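Putative retaining b-glycosidase (Saccharophagus degradans, PDB 5A95) probably hydrolyses mixed-linkage beta-glucans as a retaining family 5 glycoside hydrolase, with a specificity that depends on its quaternary structure. Local coordinates at residues Leu139-Ile144 and Tyr157-Lys162; Tyr146-Gln151 and Trp202-Thr207; Tyr184-Glu189 and Pro225-Phe230. The protein carries 1 engineered substitution. All coordinates share one frame; numbering follows the deposited sequence.

Interaction 1 (Leu139-Ile144 and Tyr157-Lys162); sequences LDWHSI and YDTTIK. With BGC (beta-D-glucopyranose), chain D; BGC (beta-D-glucopyranose), chain B.
His142, Ser143 and Ile144, at the C-terminal end of strand 136-144, form a buried, sugar-binding contact with Tyr157, in the loop before helix 161-174, whose ring lies along them. Ile144 CD1 sits over one face of the phenol in a CH-pi contact, 3.8 Å from the ring centroid and displaced toward the rim, where CZ and CE2 are nearest. At the ring edge the carbonyl His142 O faces Tyr157 CD1 at 3.3 Å and is buried without a hydrogen-bond partner. The imidazole of His142 runs beside the phenol and points the same way, which brings both polar ends to the glycan. His142 NE2 donates almost straight (170°) to O3 of the chain D glucose over 3.0 Å, while Tyr157 OH is hydrogen-bonded to O6 of the chain B glucose at 2.7 Å. Such placing of sugar-binding side chains at the C-terminal ends of barrel strands and in the loops that follow is the rule in the (beta/alpha)8 fold of family 5. The imidazole is held from behind: ND1 donates to the syn lone pair of Asp140 OD2 at 2.6 Å, close to the ring plane, fixing which nitrogen faces the sugar. At the backbone of Tyr157, Ser143 OG, turned anti to its own backbone N (chi1 -179°), donates to Tyr157 O over 2.8 Å. An alanine in place of Tyr157 is likely to leave the chain B O6 without its phenol partner and uncover Ile144 CD1. Thr159 OG1 meets the edge of the Trp141 indole at CZ2 (3.4 Å); Glu163 hydrogen-bonds that hydroxyl, and Thr164 takes the indole NE1.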
loop_
_atom_site.group_PDB
_atom_site.type_symbol
_atom_site.label_atom_id
_atom_site.label_comp_id
_atom_site.label_asym_id
_atom_site.label_seq_id
_atom_site.Cartn_x
_atom_site.Cartn_y
_atom_site.Cartn_z
ATOM N N LEU A 139 -4.082 -23.429 -9.289
ATOM C CA LEU A 139 -4.460 -22.464 -8.286
ATOM C C LEU A 139 -4.464 -21.099 -8.937
ATOM O O LEU A 139 -3.453 -20.656 -9.493
ATOM C CB LEU A 139 -3.499 -22.487 -7.098
ATOM C CG LEU A 139 -3.371 -23.828 -6.383
ATOM C CD1 LEU A 139 -2.441 -23.720 -5.180
ATOM C CD2 LEU A 139 -4.718 -24.413 -5.986
ATOM N N ASP A 140 -5.623 -20.449 -8.877
ATOM C CA ASP A 140 -5.896 -19.196 -9.581
ATOM C C ASP A 140 -6.159 -18.098 -8.557
ATOM O O ASP A 140 -7.079 -18.184 -7.751
ATOM C CB ASP A 140 -7.100 -19.451 -10.501
ATOM C CG ASP A 140 -7.920 -18.229 -10.826
ATOM O OD1 ASP A 140 -7.403 -17.115 -10.929
ATOM O OD2 ASP A 140 -9.158 -18.407 -10.976
ATOM N N TRP A 141 -5.296 -17.083 -8.549
ATOM C CA TRP A 141 -5.554 -15.904 -7.735
ATOM C C TRP A 141 -6.578 -15.055 -8.505
ATOM O O TRP A 141 -6.270 -14.382 -9.506
ATOM C CB TRP A 141 -4.243 -15.176 -7.486
ATOM C CG TRP A 141 -4.330 -13.952 -6.590
ATOM C CD1 TRP A 141 -3.933 -12.681 -6.921
ATOM C CD2 TRP A 141 -4.777 -13.889 -5.229
ATOM N NE1 TRP A 141 -4.108 -11.838 -5.860
ATOM C CE2 TRP A 141 -4.620 -12.553 -4.809
ATOM C CE3 TRP A 141 -5.286 -14.821 -4.311
ATOM C CZ2 TRP A 141 -4.929 -12.134 -3.509
ATOM C CZ3 TRP A 141 -5.598 -14.391 -3.014
ATOM C CH2 TRP A 141 -5.441 -13.068 -2.635
ATOM N N HIS A 142 -7.813 -15.178 -8.067
ATOM C CA HIS A 142 -8.950 -14.840 -8.913
ATOM C C HIS A 142 -9.400 -13.398 -8.683
ATOM O O HIS A 142 -10.396 -13.116 -8.011
ATOM C CB HIS A 142 -10.080 -15.830 -8.712
ATOM C CG HIS A 142 -11.094 -15.798 -9.790
ATOM N ND1 HIS A 142 -10.969 -16.524 -10.944
ATOM C CD2 HIS A 142 -12.245 -15.098 -9.906
ATOM C CE1 HIS A 142 -12.016 -16.298 -11.710
ATOM N NE2 HIS A 142 -12.807 -15.437 -11.104
ATOM N N SER A 143 -8.656 -12.491 -9.289
ATOM C CA SER A 143 -8.989 -11.097 -9.327
ATOM C C SER A 143 -9.242 -10.679 -10.780
ATOM O O SER A 143 -8.907 -11.386 -11.734
ATOM C CB SER A 143 -7.877 -10.276 -8.672
ATOM O OG SER A 143 -8.186 -8.887 -8.670
ATOM N N ILE A 144 -9.889 -9.529 -10.934
ATOM C CA ILE A 144 -10.275 -8.951 -12.217
ATOM C C ILE A 144 -10.007 -7.466 -12.098
ATOM O O ILE A 144 -10.652 -6.790 -11.269
ATOM C CB ILE A 144 -11.767 -9.181 -12.552
ATOM C CG1 ILE A 144 -12.128 -10.663 -12.505
ATOM C CG2 ILE A 144 -12.060 -8.581 -13.926
ATOM C CD1 ILE A 144 -13.553 -10.973 -12.889
ATOM N N TYR A 157 -12.953 -8.916 -5.800
ATOM C CA TYR A 157 -11.680 -9.110 -6.412
ATOM C C TYR A 157 -10.577 -8.222 -5.844
ATOM O O TYR A 157 -9.419 -8.290 -6.269
ATOM C CB TYR A 157 -11.802 -8.831 -7.912
ATOM C CG TYR A 157 -12.902 -9.639 -8.559
ATOM C CD1 TYR A 157 -12.942 -11.026 -8.463
ATOM C CD2 TYR A 157 -13.898 -9.013 -9.267
ATOM C CE1 TYR A 157 -13.998 -11.745 -9.033
ATOM C CE2 TYR A 157 -14.938 -9.716 -9.858
ATOM C CZ TYR A 157 -14.997 -11.090 -9.733
ATOM O OH TYR A 157 -16.037 -11.801 -10.294
ATOM N N ASP A 158 -10.911 -7.355 -4.898
ATOM C CA ASP A 158 -9.983 -6.334 -4.423
ATOM C C ASP A 158 -8.767 -6.953 -3.751
ATOM O O ASP A 158 -8.889 -7.851 -2.932
ATOM C CB ASP A 158 -10.691 -5.412 -3.416
ATOM C CG ASP A 158 -9.860 -4.207 -3.037
ATOM O OD1 ASP A 158 -9.399 -3.526 -3.939
ATOM O OD2 ASP A 158 -9.687 -3.900 -1.864
ATOM N N THR A 159 -7.594 -6.435 -4.116
ATOM C CA THR A 159 -6.354 -6.906 -3.571
ATOM C C THR A 159 -5.316 -5.801 -3.670
ATOM O O THR A 159 -5.616 -4.675 -4.095
ATOM C CB THR A 159 -5.907 -8.253 -4.229
ATOM O OG1 THR A 159 -4.755 -8.784 -3.545
ATOM C CG2 THR A 159 -5.603 -8.125 -5.723
ATOM N N THR A 160 -4.110 -6.103 -3.233
ATOM C CA THR A 160 -2.976 -5.195 -3.341
ATOM C C THR A 160 -1.799 -5.993 -3.878
ATOM O O THR A 160 -1.796 -7.229 -3.861
ATOM C CB THR A 160 -2.569 -4.616 -1.976
ATOM O OG1 THR A 160 -2.167 -5.687 -1.107
ATOM C CG2 THR A 160 -3.683 -3.812 -1.346
ATOM N N ILE A 161 -0.780 -5.294 -4.338
ATOM C CA ILE A 161 0.445 -5.991 -4.735
ATOM C C ILE A 161 1.012 -6.754 -3.533
ATOM O O ILE A 161 1.442 -7.884 -3.653
ATOM C CB ILE A 161 1.469 -5.019 -5.362
ATOM C CG1 ILE A 161 0.903 -4.421 -6.645
ATOM C CG2 ILE A 161 2.767 -5.756 -5.646
ATOM C CD1 ILE A 161 1.739 -3.339 -7.273
ATOM N N LYS A 162 1.014 -6.138 -2.359
ATOM C CA LYS A 162 1.507 -6.790 -1.165
ATOM C C LYS A 162 0.796 -8.097 -0.856
ATOM O O LYS A 162 1.424 -9.115 -0.576
ATOM C CB LYS A 162 1.430 -5.854 0.037
ATOM C CG LYS A 162 1.879 -6.488 1.356
ATOM C CD LYS A 162 1.678 -5.540 2.544
ATOM C CE LYS A 162 2.073 -6.226 3.838
ATOM N NZ LYS A 162 1.928 -5.437 5.065
HETATM C C2 BGC D . -14.956 -13.945 -14.413
HETATM C C3 BGC D . -15.828 -14.920 -13.625
HETATM C C4 BGC D . -17.296 -14.724 -14.024
HETATM C C5 BGC D . -17.441 -14.857 -15.528
HETATM C C6 BGC D . -18.870 -14.701 -15.990
HETATM C C1 BGC D . -15.304 -13.854 -15.896
HETATM O O1 BGC D . -14.866 -12.658 -16.489
HETATM O O2 BGC D . -13.533 -14.280 -14.212
HETATM O O3 BGC D . -15.549 -14.711 -12.205
HETATM O O4 BGC D . -18.234 -15.612 -13.399
HETATM O O5 BGC D . -16.694 -13.788 -16.101
HETATM O O6 BGC D . -18.800 -14.650 -17.416
HETATM C C2 BGC B . -20.280 -15.668 -12.149
HETATM C C3 BGC B . -20.956 -14.997 -10.967
HETATM C C4 BGC B . -20.078 -15.048 -9.737
HETATM C C5 BGC B . -18.680 -14.513 -10.045
HETATM C C6 BGC B . -17.687 -14.745 -8.936
HETATM C C1 BGC B . -18.937 -14.985 -12.343
HETATM O O2 BGC B . -21.131 -15.501 -13.280
HETATM O O3 BGC B . -22.177 -15.695 -10.688
HETATM O O4 BGC B . -20.660 -14.236 -8.721
HETATM O O5 BGC B . -18.154 -15.177 -11.180
HETATM O O6 BGC B . -16.412 -14.243 -9.324
#

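Interaction 2 (Tyr146-Gln151 and Trp202-Thr207); sequences YLPTEQ and WAEWKT
Tyr146 and Glu204 provide the polar link between the loop 146-151 and the first turns of helix 202-219. The phenol OH donates to Glu204 OE1 over 2.7 Å, reaching the oxygen on its anti side and 22° out of the carboxylate plane; ring and carboxylate are inclined to each other by 63°. Glu204 spans the gap with an extended chain, CG anti to the backbone N (chi1 177°) and CD continuing the same line. Asn201 N adds a weak bond to the same phenol oxygen.

The apolar part is built around Pro148. Its CB lies 3.5 Å from Glu204 CD and its CG packs on Glu204 CG, so the pyrrolidine supports the acid's stem as well as its head. The same proline places CD over the centre of the Tyr146 ring, 3.6 Å above the plane, which backs the phenol from within its own loop. Leu147 CB and Pro148 CD pack against the six-membered ring of Trp205, at CZ3 (3.9 Å) and CE3 (4.0 Å).

Within the loop, Glu150 and Gln151 both face Tyr146 in a G1 beta bulge, and Tyr146 N bonds to Gln151 O; Gln151 NE2 also reaches Lys162 O of the third subunit. Leu147 packs in addition on Ile161 and Thr164 of helix 161-174, so the loop, which leads from strand 136-144 to strand 151-152, bridges that helix and helix 202-219.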
loop_
_atom_site.group_PDB
_atom_site.type_symbol
_atom_site.label_atom_id
_atom_site.label_comp_id
_atom_site.label_asym_id
_atom_site.label_seq_id
_atom_site.Cartn_x
_atom_site.Cartn_y
_atom_site.Cartn_z
ATOM N N TYR A 146 -6.691 -4.248 -12.545
ATOM C CA TYR A 146 -5.352 -3.804 -12.898
ATOM C C TYR A 146 -4.515 -3.716 -11.644
ATOM O O TYR A 146 -4.585 -2.745 -10.870
ATOM C CB TYR A 146 -5.396 -2.447 -13.660
ATOM C CG TYR A 146 -4.155 -2.182 -14.460
ATOM C CD1 TYR A 146 -3.745 -3.094 -15.422
ATOM C CD2 TYR A 146 -3.359 -1.082 -14.224
ATOM C CE1 TYR A 146 -2.595 -2.916 -16.150
ATOM C CE2 TYR A 146 -2.199 -0.886 -14.965
ATOM C CZ TYR A 146 -1.822 -1.818 -15.917
ATOM O OH TYR A 146 -0.673 -1.700 -16.678
ATOM N N LEU A 147 -3.714 -4.756 -11.443
ATOM C CA LEU A 147 -2.942 -4.863 -10.231
ATOM C C LEU A 147 -1.970 -3.691 -10.017
ATOM O O LEU A 147 -1.814 -3.219 -8.897
ATOM C CB LEU A 147 -2.245 -6.229 -10.158
ATOM C CG LEU A 147 -1.454 -6.527 -8.906
ATOM C CD1 LEU A 147 -2.325 -6.480 -7.659
ATOM C CD2 LEU A 147 -0.780 -7.880 -9.027
ATOM N N PRO A 148 -1.343 -3.172 -11.098
ATOM C CA PRO A 148 -0.394 -2.068 -10.836
ATOM C C PRO A 148 -0.971 -0.832 -10.159
ATOM O O PRO A 148 -0.270 -0.154 -9.419
ATOM C CB PRO A 148 0.166 -1.730 -12.224
ATOM C CG PRO A 148 0.128 -3.062 -12.928
ATOM C CD PRO A 148 -1.198 -3.669 -12.483
ATOM N N THR A 149 -2.246 -0.523 -10.418
ATOM C CA THR A 149 -2.924 0.586 -9.742
ATOM C C THR A 149 -3.811 0.108 -8.596
ATOM O O THR A 149 -4.441 0.924 -7.917
ATOM C CB THR A 149 -3.782 1.401 -10.699
ATOM O OG1 THR A 149 -4.710 0.515 -11.303
ATOM C CG2 THR A 149 -2.946 2.123 -11.722
ATOM N N GLU A 150 -3.914 -1.197 -8.401
ATOM C CA GLU A 150 -4.750 -1.792 -7.353
ATOM C C GLU A 150 -6.206 -1.335 -7.469
ATOM O O GLU A 150 -6.824 -1.011 -6.463
ATOM C CB GLU A 150 -4.157 -1.575 -5.936
ATOM C CG GLU A 150 -2.736 -2.118 -5.822
ATOM C CD GLU A 150 -2.059 -1.825 -4.526
ATOM O OE1 GLU A 150 -2.570 -0.963 -3.792
ATOM O OE2 GLU A 150 -1.004 -2.449 -4.210
ATOM N N GLN A 151 -6.731 -1.364 -8.687
ATOM C CA GLN A 151 -8.119 -1.005 -8.969
ATOM C C GLN A 151 -8.777 -2.168 -9.714
ATOM O O GLN A 151 -8.174 -2.759 -10.603
ATOM C CB GLN A 151 -8.234 0.270 -9.835
ATOM C CG GLN A 151 -7.480 1.461 -9.310
ATOM C CD GLN A 151 -8.017 1.991 -8.002
ATOM O OE1 GLN A 151 -9.164 2.447 -7.922
ATOM N NE2 GLN A 151 -7.197 1.980 -6.977
ATOM N N TRP A 202 1.685 -2.839 -21.276
ATOM C CA TRP A 202 2.309 -4.158 -21.272
ATOM C C TRP A 202 3.625 -4.179 -20.515
ATOM O O TRP A 202 3.875 -5.107 -19.743
ATOM C CB TRP A 202 2.493 -4.689 -22.715
ATOM C CG TRP A 202 3.124 -6.045 -22.714
ATOM C CD1 TRP A 202 4.383 -6.354 -23.064
ATOM C CD2 TRP A 202 2.515 -7.251 -22.254
ATOM N NE1 TRP A 202 4.616 -7.683 -22.859
ATOM C CE2 TRP A 202 3.482 -8.268 -22.384
ATOM C CE3 TRP A 202 1.243 -7.588 -21.796
ATOM C CZ2 TRP A 202 3.238 -9.569 -22.020
ATOM C CZ3 TRP A 202 0.999 -8.897 -21.455
ATOM C CH2 TRP A 202 1.979 -9.873 -21.582
ATOM N N ALA A 203 4.486 -3.192 -20.728
ATOM C CA ALA A 203 5.765 -3.262 -20.056
ATOM C C ALA A 203 5.628 -3.323 -18.535
ATOM O O ALA A 203 6.310 -4.087 -17.861
ATOM C CB ALA A 203 6.659 -2.094 -20.485
ATOM N N GLU A 204 4.730 -2.513 -17.998
ATOM C CA GLU A 204 4.459 -2.508 -16.569
ATOM C C GLU A 204 3.941 -3.868 -16.081
ATOM O O GLU A 204 4.385 -4.408 -15.075
ATOM C CB GLU A 204 3.451 -1.403 -16.286
ATOM C CG GLU A 204 2.974 -1.271 -14.857
ATOM C CD GLU A 204 2.053 -0.088 -14.693
ATOM O OE1 GLU A 204 1.042 -0.027 -15.418
ATOM O OE2 GLU A 204 2.301 0.736 -13.776
ATOM N N TRP A 205 3.028 -4.426 -16.843
ATOM C CA TRP A 205 2.413 -5.695 -16.467
ATOM C C TRP A 205 3.394 -6.855 -16.576
ATOM O O TRP A 205 3.479 -7.696 -15.681
ATOM C CB TRP A 205 1.127 -5.922 -17.270
ATOM C CG TRP A 205 0.380 -7.153 -16.925
ATOM C CD1 TRP A 205 -0.029 -8.124 -17.791
ATOM C CD2 TRP A 205 -0.120 -7.544 -15.643
ATOM N NE1 TRP A 205 -0.703 -9.112 -17.132
ATOM C CE2 TRP A 205 -0.779 -8.780 -15.808
ATOM C CE3 TRP A 205 -0.027 -7.012 -14.361
ATOM C CZ2 TRP A 205 -1.318 -9.471 -14.742
ATOM C CZ3 TRP A 205 -0.545 -7.711 -13.309
ATOM C CH2 TRP A 205 -1.183 -8.936 -13.503
ATOM N N LYS A 206 4.145 -6.885 -17.670
ATOM C CA LYS A 206 5.217 -7.859 -17.868
ATOM C C LYS A 206 6.205 -7.848 -16.695
ATOM O O LYS A 206 6.530 -8.885 -16.132
ATOM C CB LYS A 206 5.922 -7.541 -19.189
ATOM C CG LYS A 206 7.237 -8.282 -19.451
ATOM C CD LYS A 206 7.893 -7.726 -20.717
ATOM C CE LYS A 206 9.192 -8.411 -21.092
ATOM N NZ LYS A 206 10.220 -8.275 -20.052
ATOM N N THR A 207 6.662 -6.655 -16.319
ATOM C CA THR A 207 7.609 -6.515 -15.227
ATOM C C THR A 207 7.059 -7.065 -13.919
ATOM O O THR A 207 7.758 -7.727 -13.151
ATOM C CB THR A 207 8.073 -5.044 -15.112
ATOM O OG1 THR A 207 8.722 -4.692 -16.341
ATOM C CG2 THR A 207 9.057 -4.820 -13.956
#

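Interaction 3 (Tyr184-Glu189 and Pro225-Phe230). With BGC (beta-D-glucopyranose), chain D.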
loop_
_atom_site.group_PDB
_atom_site.type_symbol
_atom_site.label_atom_id
_atom_site.label_comp_id
_atom_site.label_asym_id
_atom_site.label_seq_id
_atom_site.Cartn_x
_atom_site.Cartn_y
_atom_site.Cartn_z
ATOM N N TYR A 184 0.408 -22.247 -11.183
ATOM C CA TYR A 184 0.149 -21.051 -10.382
ATOM C C TYR A 184 -0.263 -19.945 -11.343
ATOM O O TYR A 184 0.551 -19.380 -12.065
ATOM C CB TYR A 184 1.383 -20.626 -9.583
ATOM C CG TYR A 184 1.782 -21.562 -8.462
ATOM C CD1 TYR A 184 1.002 -22.636 -8.085
ATOM C CD2 TYR A 184 2.921 -21.342 -7.729
ATOM C CE1 TYR A 184 1.364 -23.466 -7.058
ATOM C CE2 TYR A 184 3.304 -22.186 -6.701
ATOM C CZ TYR A 184 2.531 -23.272 -6.381
ATOM O OH TYR A 184 2.841 -24.156 -5.374
ATOM N N GLU A 185 -1.577 -19.692 -11.377
ATOM C CA GLU A 185 -2.163 -18.697 -12.299
ATOM C C GLU A 185 -2.196 -17.361 -11.565
ATOM O O GLU A 185 -3.040 -17.124 -10.711
ATOM C CB GLU A 185 -3.513 -19.156 -12.767
ATOM C CG GLU A 185 -4.176 -18.206 -13.754
ATOM C CD GLU A 185 -5.397 -18.817 -14.417
ATOM O OE1 GLU A 185 -5.788 -19.923 -13.988
ATOM O OE2 GLU A 185 -5.977 -18.179 -15.333
ATOM N N LEU A 186 -1.247 -16.511 -11.907
ATOM C CA LEU A 186 -0.817 -15.392 -11.086
ATOM C C LEU A 186 -1.887 -14.329 -10.833
ATOM O O LEU A 186 -1.933 -13.762 -9.744
ATOM C CB LEU A 186 0.405 -14.719 -11.714
ATOM C CG LEU A 186 1.612 -15.648 -11.956
ATOM C CD1 LEU A 186 2.785 -14.832 -12.512
ATOM C CD2 LEU A 186 2.011 -16.406 -10.707
ATOM N N PHE A 187 -2.711 -14.062 -11.853
ATOM C CA PHE A 187 -3.737 -13.018 -11.763
ATOM C C PHE A 187 -4.770 -13.302 -12.845
ATOM O O PHE A 187 -4.534 -13.037 -14.025
ATOM C CB PHE A 187 -3.134 -11.628 -11.933
ATOM C CG PHE A 187 -4.111 -10.523 -11.626
ATOM C CD1 PHE A 187 -5.022 -10.103 -12.574
ATOM C CD2 PHE A 187 -4.095 -9.886 -10.398
ATOM C CE1 PHE A 187 -5.928 -9.082 -12.278
ATOM C CE2 PHE A 187 -4.984 -8.891 -10.102
ATOM C CZ PHE A 187 -5.902 -8.490 -11.036
ATOM N N ASN A 188 -5.930 -13.822 -12.434
ATOM C CA ASN A 188 -6.972 -14.317 -13.337
ATOM C C ASN A 188 -7.195 -13.463 -14.597
ATOM O O ASN A 188 -6.976 -13.902 -15.729
ATOM C CB ASN A 188 -8.236 -14.470 -12.515
ATOM C CG ASN A 188 -9.494 -14.693 -13.324
ATOM O OD1 ASN A 188 -9.601 -15.587 -14.145
ATOM N ND2 ASN A 188 -10.502 -13.865 -13.038
ATOM N N GLU A 189 -7.702 -12.240 -14.421
ATOM C CA GLU A 189 -8.154 -11.430 -15.558
ATOM C C GLU A 189 -7.673 -9.997 -15.490
ATOM O O GLU A 189 -8.372 -9.111 -14.937
ATOM C CB GLU A 189 -9.677 -11.502 -15.741
ATOM C CG GLU A 189 -10.097 -12.787 -16.438
ATOM C CD GLU A 189 -11.572 -12.927 -16.682
ATOM O OE1 GLU A 189 -12.347 -12.256 -15.995
ATOM O OE2 GLU A 189 -11.938 -13.763 -17.530
ATOM N N PRO A 225 4.198 -21.207 -13.721
ATOM C CA PRO A 225 3.453 -19.942 -13.685
ATOM C C PRO A 225 2.635 -19.810 -14.955
ATOM O O PRO A 225 3.113 -20.118 -16.061
ATOM C CB PRO A 225 4.571 -18.862 -13.628
ATOM C CG PRO A 225 5.824 -19.610 -13.222
ATOM C CD PRO A 225 5.641 -20.961 -13.894
ATOM N N LEU A 226 1.438 -19.251 -14.808
ATOM C CA LEU A 226 0.531 -19.022 -15.927
ATOM C C LEU A 226 0.194 -17.529 -15.966
ATOM O O LEU A 226 -0.298 -16.966 -14.972
ATOM C CB LEU A 226 -0.738 -19.852 -15.761
ATOM C CG LEU A 226 -1.765 -19.798 -16.871
ATOM C CD1 LEU A 226 -1.268 -20.447 -18.124
ATOM C CD2 LEU A 226 -3.098 -20.396 -16.487
ATOM N N VAL A 227 0.548 -16.885 -17.080
ATOM C CA VAL A 227 0.507 -15.427 -17.249
ATOM C C VAL A 227 -0.579 -15.065 -18.258
ATOM O O VAL A 227 -0.743 -15.731 -19.265
ATOM C CB VAL A 227 1.877 -14.942 -17.774
ATOM C CG1 VAL A 227 1.849 -13.478 -18.193
ATOM C CG2 VAL A 227 2.933 -15.158 -16.694
ATOM N N ALA A 228 -1.306 -13.985 -17.964
ATOM C CA ALA A 228 -2.414 -13.508 -18.776
ATOM C C ALA A 228 -2.155 -12.105 -19.336
ATOM O O ALA A 228 -1.444 -11.291 -18.740
ATOM C CB ALA A 228 -3.681 -13.426 -17.951
ATOM N N GLY A 229 -2.761 -11.857 -20.486
ATOM C CA GLY A 229 -2.796 -10.543 -21.085
ATOM C C GLY A 229 -4.065 -9.763 -20.757
ATOM O O GLY A 229 -4.891 -10.148 -19.926
ATOM N N PHE A 230 -4.182 -8.625 -21.422
ATOM C CA PHE A 230 -5.275 -7.673 -21.207
ATOM C C PHE A 230 -6.571 -8.118 -21.867
ATOM O O PHE A 230 -6.697 -9.223 -22.421
ATOM C CB PHE A 230 -4.850 -6.266 -21.676
ATOM C CG PHE A 230 -3.586 -5.736 -21.020
ATOM C CD1 PHE A 230 -3.311 -5.967 -19.692
ATOM C CD2 PHE A 230 -2.704 -4.956 -21.743
ATOM C CE1 PHE A 230 -2.175 -5.448 -19.083
ATOM C CE2 PHE A 230 -1.579 -4.439 -21.145
ATOM C CZ PHE A 230 -1.319 -4.690 -19.839
HETATM C C2 BGC D . -14.956 -13.945 -14.413
HETATM C C3 BGC D . -15.828 -14.920 -13.625
HETATM C C4 BGC D . -17.296 -14.724 -14.024
HETATM C C5 BGC D . -17.441 -14.857 -15.528
HETATM C C6 BGC D . -18.870 -14.701 -15.990
HETATM C C1 BGC D . -15.304 -13.854 -15.896
HETATM O O1 BGC D . -14.866 -12.658 -16.489
HETATM O O2 BGC D . -13.533 -14.280 -14.212
HETATM O O3 BGC D . -15.549 -14.711 -12.205
HETATM O O4 BGC D . -18.234 -15.612 -13.399
HETATM O O5 BGC D . -16.694 -13.788 -16.101
HETATM O O6 BGC D . -18.800 -14.650 -17.416
HETATM O O HOH W 1 -2.323 -15.044 -14.597
#
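Glu185 and Leu226 lie side by side across a parallel strand pair, both with CG anti to the backbone N (chi1 -178° and -177°), and point the same way into the barrel interior. Leu226 CD2 rests against the carboxylate carbon of Glu185, 3.5 Å from CD, and also touches its CG. The extended acid ends in a salt bridge from OE1 to Arg103 and a hydrogen bond from OE2 to Thr290, so this buried carboxylate has a partner on each oxygen.

Leu226 N donates to Tyr184 O (2.9 Å), and Leu186 N to Leu226 O (3.2 Å). Beyond this second bond the two segments draw apart, and a water takes over, accepting from Phe187 N and donating to Leu226 O. Leu186 sends CD1 across to Val227 CG2 at 4.2 Å. Ala228 CB approaches Phe187 O and Asn188 O, 4.0 Å from each.

Past the strand end, Asn188 ND2 donates to O2 of the chain D glucose (3.3 Å). Glu189, with CG anti to the carbonyl carbon (chi1 -79°) and an extended chain, carries OE1 to the sugar, where it accepts from O1 at 2.6 Å. Glu189 OE2 is engaged by His254, while Arg103 holds Asn188 OD1. The Asn-Glu pair at this position is consistent with the family 5 acid/base motif.

In the barrel, strand 181-185 lies between strands 136-144 and 224-227. Helix 202-219 covers Leu186, Pro225 and Val227, and Leu226 also packs on Ala250 and Ala252 of strand 250-252.

How the interactions relate
All three contacts are largely buried, but interaction 3 lies deepest, its centre about 8 Å from the centre of the chain, whereas that of interaction 2 is about 19 Å from it, among the outer loops and helices. Interactions 1 and 3 share the sheet, where Leu139 O accepts from Glu185 N and Trp141 O from Asn188 N, and they meet the same chain D glucose from adjacent strand ends. Interaction 2 is tied to interaction 3 by Trp205 NE1 on Ala228 O, and to interaction 1 by Glu150 OE2 on Ile161 N. Backbone pairing dominates interaction 3, sugar-binding side chains interaction 1, and a phenol-carboxylate bond with proline packing interaction 2.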